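Local coordinates for protein restriction endonuclease AspBHI (Azoarcus sp., PDB 4OC8) that cleaves DNA as a modification-dependent restriction endonuclease, probably recognising it through an N-terminal PUA-clan domain and cutting it with a PD-(D/E)XK-type nuclease domain, at residues V119-V124 with V199-W204; T173-A178 with G208-L213. All coordinates share one frame; numbering follows the deposited sequence.

Contact 1: V119-V124 with V199-W204; sequences VPPILV and VAWNAW
Two indole rings reach down from helix 199-207 onto the loop that leads into strand 122-127. Trp201 and Trp204 lie three residues apart, nearly one helical turn, and each has CG anti to the backbone N (chi1 -178° and -180°), so both six-membered rings extend away from the helix toward the loop. The tightest packing is at Trp201. Trp201 CH2 comes 3.5 Å from Pro121 CA at an oblique angle, while Pro121 CG lies over one ring face, offset toward the rim, at 4.1 Å from Trp201 CZ2. A proline suits this place because its ring offers a compact, rigid hydrocarbon surface to the indole. Two carbonyls also meet this ring: Val119 O at its edge, near the plane, 3.8 Å from Trp201 CZ2, and Pro120 O obliquely. Trp204 meets the loop more loosely. Only the tip of its ring meets Val119, whose CB is 4.0 Å from Trp204 CH2 at the indole edge, with both methyls at similar range. Trp184 of helix 182-189 meets Trp201 edge-to-face and also packs on Pro121, while Val141 of strand 133-142 touches both indoles. All five touching residues are buried, whereas the far flank of the helix, with Val199 exposed and Asn202 and Ala203 partly so, turns to solvent. With just 193 Å² buried and no directional bond between the segments, the helix is held here by the fit of broad aromatic and cyclic surfaces, to which the Val119 carbonyl oxygen, at the electropositive edge of Trp201, may add a weak electrostatic attraction.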
loop_
_atom_site.group_PDB
_atom_site.type_symbol
_atom_site.label_atom_id
_atom_site.label_comp_id
_atom_site.label_asym_id
_atom_site.label_seq_id
_atom_site.Cartn_x
_atom_site.Cartn_y
_atom_site.Cartn_z
ATOM N N VAL A 119 12.379 4.170 -31.062
ATOM C CA VAL A 119 11.447 4.894 -30.211
ATOM C C VAL A 119 11.741 6.392 -30.229
ATOM O O VAL A 119 12.848 6.822 -29.909
ATOM C CB VAL A 119 11.488 4.375 -28.768
ATOM C CG1 VAL A 119 10.531 5.166 -27.896
ATOM C CG2 VAL A 119 11.141 2.901 -28.734
ATOM N N PRO A 120 10.745 7.193 -30.623
ATOM C CA PRO A 120 10.921 8.644 -30.675
ATOM C C PRO A 120 10.812 9.243 -29.288
ATOM O O PRO A 120 10.114 8.687 -28.444
ATOM C CB PRO A 120 9.734 9.102 -31.522
ATOM C CG PRO A 120 8.685 8.085 -31.265
ATOM C CD PRO A 120 9.410 6.778 -31.088
ATOM N N PRO A 121 11.510 10.360 -29.047
ATOM C CA PRO A 121 11.339 11.117 -27.804
ATOM C C PRO A 121 9.881 11.509 -27.601
ATOM O O PRO A 121 9.251 12.066 -28.503
ATOM C CB PRO A 121 12.196 12.365 -28.038
ATOM C CG PRO A 121 13.242 11.917 -28.984
ATOM C CD PRO A 121 12.564 10.934 -29.900
ATOM N N ILE A 122 9.349 11.205 -26.424
ATOM C CA ILE A 122 7.977 11.540 -26.092
ATOM C C ILE A 122 7.947 12.802 -25.247
ATOM O O ILE A 122 8.457 12.819 -24.130
ATOM C CB ILE A 122 7.294 10.388 -25.332
ATOM C CG1 ILE A 122 7.159 9.162 -26.240
ATOM C CG2 ILE A 122 5.934 10.818 -24.818
ATOM C CD1 ILE A 122 7.983 7.968 -25.798
ATOM N N LEU A 123 7.355 13.860 -25.790
ATOM C CA LEU A 123 7.235 15.123 -25.071
ATOM C C LEU A 123 5.823 15.316 -24.535
ATOM O O LEU A 123 4.879 15.490 -25.303
ATOM C CB LEU A 123 7.600 16.300 -25.979
ATOM C CG LEU A 123 9.009 16.338 -26.578
ATOM C CD1 LEU A 123 9.170 17.583 -27.409
ATOM C CD2 LEU A 123 10.063 16.291 -25.491
ATOM N N VAL A 124 5.687 15.295 -23.214
ATOM C CA VAL A 124 4.390 15.430 -22.559
ATOM C C VAL A 124 4.023 16.893 -22.284
ATOM O O VAL A 124 4.819 17.651 -21.725
ATOM C CB VAL A 124 4.373 14.656 -21.228
ATOM C CG1 VAL A 124 2.996 14.714 -20.589
ATOM C CG2 VAL A 124 4.806 13.216 -21.452
ATOM N N VAL A 199 21.178 13.057 -20.542
ATOM C CA VAL A 199 21.885 11.886 -20.041
ATOM C C VAL A 199 20.919 10.739 -19.757
ATOM O O VAL A 199 21.205 9.587 -20.088
ATOM C CB VAL A 199 22.687 12.205 -18.759
ATOM C CG1 VAL A 199 23.531 11.016 -18.359
ATOM C CG2 VAL A 199 23.555 13.423 -18.965
ATOM N N ALA A 200 19.780 11.058 -19.148
ATOM C CA ALA A 200 18.779 10.047 -18.818
ATOM C C ALA A 200 18.265 9.331 -20.074
ATOM O O ALA A 200 18.013 8.115 -20.062
ATOM C CB ALA A 200 17.628 10.675 -18.035
ATOM N N TRP A 201 18.133 10.086 -21.162
ATOM C CA TRP A 201 17.703 9.513 -22.428
ATOM C C TRP A 201 18.730 8.535 -22.993
ATOM O O TRP A 201 18.378 7.417 -23.366
ATOM C CB TRP A 201 17.380 10.596 -23.456
ATOM C CG TRP A 201 16.883 10.010 -24.742
ATOM C CD1 TRP A 201 17.619 9.740 -25.858
ATOM C CD2 TRP A 201 15.543 9.591 -25.035
ATOM N NE1 TRP A 201 16.821 9.195 -26.831
ATOM C CE2 TRP A 201 15.542 9.091 -26.351
ATOM C CE3 TRP A 201 14.345 9.597 -24.314
ATOM C CZ2 TRP A 201 14.388 8.598 -26.962
ATOM C CZ3 TRP A 201 13.198 9.110 -24.927
ATOM C CH2 TRP A 201 13.230 8.618 -26.235
ATOM N N ASN A 202 19.993 8.952 -23.057
ATOM C CA ASN A 202 21.049 8.072 -23.557
ATOM C C ASN A 202 21.171 6.825 -22.697
ATOM O O ASN A 202 21.361 5.719 -23.206
ATOM C CB ASN A 202 22.395 8.798 -23.615
ATOM C CG ASN A 202 22.454 9.832 -24.719
ATOM O OD1 ASN A 202 21.884 9.641 -25.793
ATOM N ND2 ASN A 202 23.143 10.939 -24.459
ATOM N N ALA A 203 21.056 7.019 -21.388
ATOM C CA ALA A 203 21.081 5.921 -20.434
ATOM C C ALA A 203 19.975 4.926 -20.752
ATOM O O ALA A 203 20.209 3.708 -20.785
ATOM C CB ALA A 203 20.928 6.448 -19.023
ATOM N N TRP A 204 18.773 5.444 -20.995
ATOM C CA TRP A 204 17.661 4.568 -21.338
ATOM C C TRP A 204 17.932 3.840 -22.656
ATOM O O TRP A 204 17.604 2.664 -22.805
ATOM C CB TRP A 204 16.330 5.330 -21.391
ATOM C CG TRP A 204 15.179 4.429 -21.738
ATOM C CD1 TRP A 204 14.512 3.585 -20.895
ATOM C CD2 TRP A 204 14.581 4.261 -23.028
ATOM N NE1 TRP A 204 13.530 2.911 -21.578
ATOM C CE2 TRP A 204 13.553 3.306 -22.892
ATOM C CE3 TRP A 204 14.810 4.830 -24.286
ATOM C CZ2 TRP A 204 12.758 2.907 -23.963
ATOM C CZ3 TRP A 204 14.022 4.432 -25.349
ATOM C CH2 TRP A 204 13.011 3.478 -25.184
#

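Contact 2: T173-A178 with G208-L213; sequences TILDEA and GGIRPL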
loop_
_atom_site.group_PDB
_atom_site.type_symbol
_atom_site.label_atom_id
_atom_site.label_comp_id
_atom_site.label_asym_id
_atom_site.label_seq_id
_atom_site.Cartn_x
_atom_site.Cartn_y
_atom_site.Cartn_z
ATOM N N THR A 173 6.976 7.073 -18.208
ATOM C CA THR A 173 7.674 7.672 -17.076
ATOM C C THR A 173 8.468 8.894 -17.530
ATOM O O THR A 173 9.242 8.817 -18.484
ATOM C CB THR A 173 8.624 6.673 -16.384
ATOM O OG1 THR A 173 7.861 5.639 -15.749
ATOM C CG2 THR A 173 9.467 7.380 -15.340
ATOM N N ILE A 174 8.248 10.019 -16.858
ATOM C CA ILE A 174 9.019 11.232 -17.092
ATOM C C ILE A 174 10.449 11.066 -16.580
ATOM O O ILE A 174 10.662 10.819 -15.389
ATOM C CB ILE A 174 8.404 12.424 -16.350
ATOM C CG1 ILE A 174 6.909 12.530 -16.648
ATOM C CG2 ILE A 174 9.120 13.697 -16.713
ATOM C CD1 ILE A 174 6.593 12.741 -18.096
ATOM N N LEU A 175 11.423 11.209 -17.481
ATOM C CA LEU A 175 12.839 11.116 -17.130
ATOM C C LEU A 175 13.295 12.321 -16.309
ATOM O O LEU A 175 12.768 13.417 -16.469
ATOM C CB LEU A 175 13.693 11.001 -18.392
ATOM C CG LEU A 175 13.674 9.654 -19.116
ATOM C CD1 LEU A 175 14.603 9.681 -20.321
ATOM C CD2 LEU A 175 14.057 8.536 -18.167
ATOM N N ASP A 176 14.284 12.114 -15.441
ATOM C CA ASP A 176 14.829 13.190 -14.605
ATOM C C ASP A 176 15.720 14.153 -15.388
ATOM O O ASP A 176 16.941 14.040 -15.354
ATOM C CB ASP A 176 15.613 12.632 -13.414
ATOM C CG ASP A 176 15.970 13.701 -12.394
ATOM O OD1 ASP A 176 15.634 14.881 -12.610
ATOM O OD2 ASP A 176 16.592 13.350 -11.366
ATOM N N GLU A 177 15.094 15.114 -16.064
ATOM C CA GLU A 177 15.796 16.175 -16.775
ATOM C C GLU A 177 15.010 17.470 -16.617
ATOM O O GLU A 177 13.831 17.515 -16.946
ATOM C CB GLU A 177 15.933 15.839 -18.264
ATOM C CG GLU A 177 16.727 14.571 -18.548
ATOM C CD GLU A 177 18.221 14.719 -18.264
ATOM O OE1 GLU A 177 18.726 15.863 -18.244
ATOM O OE2 GLU A 177 18.896 13.684 -18.070
ATOM N N ALA A 178 15.655 18.521 -16.122
ATOM C CA ALA A 178 14.966 19.793 -15.903
ATOM C C ALA A 178 14.796 20.593 -17.193
ATOM O O ALA A 178 13.817 21.322 -17.355
ATOM C CB ALA A 178 15.686 20.623 -14.851
ATOM N N GLY A 208 18.469 0.488 -21.057
ATOM C CA GLY A 208 17.056 0.204 -20.901
ATOM C C GLY A 208 16.512 0.701 -19.574
ATOM O O GLY A 208 15.301 0.688 -19.338
ATOM N N GLY A 209 17.409 1.146 -18.701
ATOM C CA GLY A 209 17.019 1.582 -17.376
ATOM C C GLY A 209 16.340 2.939 -17.367
ATOM O O GLY A 209 16.539 3.763 -18.266
ATOM N N ILE A 210 15.537 3.172 -16.334
ATOM C CA ILE A 210 14.770 4.406 -16.229
ATOM C C ILE A 210 15.102 5.172 -14.952
ATOM O O ILE A 210 14.975 4.638 -13.849
ATOM C CB ILE A 210 13.254 4.123 -16.235
ATOM C CG1 ILE A 210 12.851 3.345 -17.485
ATOM C CG2 ILE A 210 12.473 5.417 -16.149
ATOM C CD1 ILE A 210 11.375 3.107 -17.587
ATOM N N ARG A 211 15.529 6.422 -15.110
ATOM C CA ARG A 211 15.713 7.314 -13.975
ATOM C C ARG A 211 14.558 8.306 -13.923
ATOM O O ARG A 211 14.543 9.286 -14.669
ATOM C CB ARG A 211 17.038 8.071 -14.068
ATOM C CG ARG A 211 17.207 9.109 -12.966
ATOM C CD ARG A 211 18.366 10.047 -13.230
ATOM N NE ARG A 211 19.639 9.337 -13.272
ATOM C CZ ARG A 211 20.349 9.010 -12.196
ATOM N NH1 ARG A 211 19.912 9.325 -10.982
ATOM N NH2 ARG A 211 21.497 8.363 -12.336
ATOM N N PRO A 212 13.581 8.053 -13.042
ATOM C CA PRO A 212 12.356 8.853 -12.969
ATOM C C PRO A 212 12.548 10.217 -12.328
ATOM O O PRO A 212 13.382 10.364 -11.435
ATOM C CB PRO A 212 11.453 8.005 -12.079
ATOM C CG PRO A 212 12.385 7.230 -11.243
ATOM C CD PRO A 212 13.527 6.894 -12.137
ATOM N N LEU A 213 11.772 11.197 -12.785
ATOM C CA LEU A 213 11.713 12.502 -12.145
ATOM C C LEU A 213 10.702 12.426 -11.003
ATOM O O LEU A 213 9.496 12.522 -11.223
ATOM C CB LEU A 213 11.292 13.575 -13.151
ATOM C CG LEU A 213 11.540 15.059 -12.847
ATOM C CD1 LEU A 213 11.164 15.903 -14.053
ATOM C CD2 LEU A 213 10.785 15.553 -11.626
#
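Residues 173-178, which carry on from strand 163-174, and the loop that follows helix 199-207 meet in a single beta bridge, Leu175 with Pro212, their touching parts running 66° apart. Two backbone hydrogen bonds flank it: Leu213 N donates to Ile174 O (2.9 Å, N-H...O angle 162°), and Asp176 N to Arg211 O (2.9 Å, 150°), both in the carbonyl plane. Each carbonyl also receives a CA-H...O contact, from Pro212 and Leu175 respectively. The bridging position suits proline, because the flanking residues supply both donors. Beyond it Asp176 centres an inverse gamma turn, closed by a weak bond from Glu177 N to Leu175 O.

Ile210 CG2 packs 3.7 Å from Thr173 CG2 and 4.0 Å from Leu175 CD2. Threonine serves two purposes: CG2, anti to the backbone N, joins this apolar patch, while OG1 bonds to Gly143 O. Leu213 loses the most surface to the other segment; its CD1 lies alongside Ile174 CG2 at 4.0 Å, and its CB rests by the Ile174 and Leu175 carbonyls. Asp176 and Arg211 cross obliquely, Asp176 CB against Arg211 CD at 3.8 Å. Asp176 OD2 is 5.2 Å from Arg211 NH1, too far for a salt bridge, so any attraction is long-range. Asp176 OD1 instead accepts a hydrogen bond from Trp157 NE1 of a second subunit, and Arg211 NH2 makes a weak one to Val388 O of a third. Within the chain, Leu175 is covered by Leu139 and Val141 of strand 133-142 and by Ala200 and Trp201 of helix 199-207, while Ile210 packs on both Val141 and Trp204, so the loop lies across the join of helix and sheet.

Overall arrangement
Helix 199-207 is common to both contacts: contact 1 uses its indoles, and contact 2 uses the chain that leaves its C-terminal end. Their centres lie about 8 Å apart, and both reach the same mixed sheet of the N-terminal part. Contact 1 is core, its touching residues all buried and its packing largely apolar. Contact 2 is only partly buried, and there paired backbones do the holding while polar side chains reach two other subunits of the tetramer. The two also meet directly, since Glu177 OE2 lies 3.0 Å from Ala200 N, a probable hydrogen bond that sets a carboxylate at the helix start, where its charge would suit the helix dipole.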